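Local coordinates for phosphatidylglycerophosphatase and protein-tyrosine phosphatase 1 (Mus musculus, PDB 3RGO) that dephosphorylates phosphatidylglycerophosphate to phosphatidylglycerol, an essential step on the way to the mitochondrial phospholipid cardiolipin, at residues G68-L72 / A73-K77. Residues are numbered along the deposited sequence; the frame is centred on the assembly and turned at random.
Sequences GVPTL and ANLHK. With SO4 (sulfate ion), chain C.
Thr-71 and Asn-74 meet where the loop 68-71 runs into helix 72-88, and Thr-71 is the N-cap. The first turn is closed by Leu-75 N, which donates to Thr-71 O at 2.9 Å, and by His-76 N, which donates to Leu-72 O, also at 2.9 Å. Asn-74 N is gripped mainly by the cap side chain, Thr-71 OG1, at 3.2 Å; its bond to Thr-71 O is weak. With chi1 of 54°, OG1 of Thr-71 sits between its own backbone N and carbonyl carbon, turned to the N-H of Asn-74, which the carbonyl of Pro-70, four residues back, is not placed to accept. A water accepts from Thr-71 N and donates to Asn-74 OD1, at 2.7 Å, tying the amide of Asn-74 back to the loop.

On the inner side, Leu-75 CD1 lies 3.7 Å from Pro-70 CD, the two side chains crossing at about a right angle, while its CD2 meets Val-69 CG1. Within the dual-specificity phosphatase domain, Met-106, Ala-109 and Val-142 pack against Leu-75, Met-106 also against Pro-70. Pro-70 is about 9 Å, between side chains, from Cys-96, the predicted phosphocysteine nucleophile. Gly-68 N donates to a sulfate ion, probably from the crystallisation liquor, that Arg-102 also holds.

CG of His-76 stands beside its backbone N (chi1 -79°), bringing ND1 back to Leu-72 O for a weak bond of 3.1 Å and 130°. Replacing the imidazole, which also meets Phe-146, by an alanine is likely to leave that ring without its partner and Leu-72 O without the ring N-H. This oxygen lies obliquely to the imidazole, 3.7 Å from His-76 CG.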
loop_
_atom_site.group_PDB
_atom_site.type_symbol
_atom_site.label_atom_id
_atom_site.label_comp_id
_atom_site.label_asym_id
_atom_site.label_seq_id
_atom_site.Cartn_x
_atom_site.Cartn_y
_atom_site.Cartn_z
ATOM N N GLY A 68 2.644 9.086 -10.286
ATOM C CA GLY A 68 3.190 8.379 -9.145
ATOM C C GLY A 68 2.099 7.957 -8.177
ATOM O O GLY A 68 2.385 7.357 -7.144
ATOM N N VAL A 69 0.848 8.274 -8.513
ATOM C CA VAL A 69 -0.294 7.929 -7.666
ATOM C C VAL A 69 -1.454 7.428 -8.517
ATOM O O VAL A 69 -1.677 7.929 -9.621
ATOM C CB VAL A 69 -0.804 9.153 -6.864
ATOM C CG1 VAL A 69 -1.872 8.738 -5.865
ATOM C CG2 VAL A 69 0.335 9.834 -6.149
ATOM N N PRO A 70 -2.191 6.429 -8.011
ATOM C CA PRO A 70 -3.409 5.986 -8.698
ATOM C C PRO A 70 -4.437 7.109 -8.741
ATOM O O PRO A 70 -4.191 8.206 -8.230
ATOM C CB PRO A 70 -3.935 4.861 -7.799
ATOM C CG PRO A 70 -2.760 4.417 -6.992
ATOM C CD PRO A 70 -1.903 5.627 -6.808
ATOM N N THR A 71 -5.581 6.840 -9.350
ATOM C CA THR A 71 -6.695 7.764 -9.258
ATOM C C THR A 71 -7.194 7.744 -7.821
ATOM O O THR A 71 -6.855 6.845 -7.049
ATOM C CB THR A 71 -7.851 7.344 -10.170
ATOM O OG1 THR A 71 -8.207 5.984 -9.885
ATOM C CG2 THR A 71 -7.455 7.473 -11.636
ATOM N N LEU A 72 -7.993 8.740 -7.464
ATOM C CA LEU A 72 -8.669 8.747 -6.173
ATOM C C LEU A 72 -9.409 7.429 -5.982
ATOM O O LEU A 72 -9.355 6.826 -4.915
ATOM C CB LEU A 72 -9.673 9.901 -6.113
ATOM C CG LEU A 72 -9.320 11.169 -5.327
ATOM C CD1 LEU A 72 -7.941 11.086 -4.684
ATOM C CD2 LEU A 72 -9.460 12.422 -6.200
ATOM N N ALA A 73 -10.107 7.000 -7.030
ATOM C CA ALA A 73 -10.933 5.799 -6.978
ATOM C C ALA A 73 -10.112 4.563 -6.634
ATOM O O ALA A 73 -10.564 3.695 -5.888
ATOM C CB ALA A 73 -11.661 5.600 -8.300
ATOM N N ASN A 74 -8.905 4.487 -7.186
ATOM C CA ASN A 74 -8.031 3.347 -6.949
ATOM C C ASN A 74 -7.311 3.441 -5.608
ATOM O O ASN A 74 -6.934 2.426 -5.023
ATOM C CB ASN A 74 -7.042 3.173 -8.105
ATOM C CG ASN A 74 -7.687 2.540 -9.332
ATOM O OD1 ASN A 74 -7.202 2.692 -10.452
ATOM N ND2 ASN A 74 -8.790 1.828 -9.120
ATOM N N LEU A 75 -7.135 4.668 -5.129
ATOM C CA LEU A 75 -6.642 4.908 -3.780
ATOM C C LEU A 75 -7.656 4.367 -2.774
ATOM O O LEU A 75 -7.288 3.714 -1.796
ATOM C CB LEU A 75 -6.428 6.407 -3.561
ATOM C CG LEU A 75 -5.043 6.909 -3.140
ATOM C CD1 LEU A 75 -3.920 6.026 -3.678
ATOM C CD2 LEU A 75 -4.850 8.368 -3.554
ATOM N N HIS A 76 -8.936 4.643 -3.022
ATOM C CA HIS A 76 -10.008 4.116 -2.182
ATOM C C HIS A 76 -10.084 2.597 -2.291
ATOM O O HIS A 76 -10.331 1.904 -1.303
ATOM C CB HIS A 76 -11.363 4.734 -2.557
ATOM C CG HIS A 76 -11.577 6.108 -2.002
ATOM N ND1 HIS A 76 -11.509 7.242 -2.780
ATOM C CD2 HIS A 76 -11.856 6.528 -0.745
ATOM C CE1 HIS A 76 -11.738 8.304 -2.027
ATOM N NE2 HIS A 76 -11.952 7.898 -0.788
ATOM N N LYS A 77 -9.871 2.079 -3.497
ATOM C CA LYS A 77 -9.845 0.633 -3.694
ATOM C C LYS A 77 -8.749 0.003 -2.841
ATOM O O LYS A 77 -8.973 -1.002 -2.164
ATOM C CB LYS A 77 -9.629 0.284 -5.169
ATOM C CG LYS A 77 -10.911 0.106 -5.960
ATOM C CD LYS A 77 -10.628 -0.425 -7.357
ATOM C CE LYS A 77 -11.916 -0.648 -8.135
ATOM N NZ LYS A 77 -11.651 -1.180 -9.502
HETATM S S SO4 C . 4.514 6.923 -12.684
HETATM O O1 SO4 C . 3.086 7.162 -12.473
HETATM O O2 SO4 C . 5.293 7.844 -11.853
HETATM O O3 SO4 C . 4.828 5.542 -12.318
HETATM O O4 SO4 C . 4.843 7.135 -14.093
HETATM O O HOH W 1 -5.416 4.506 -11.205
#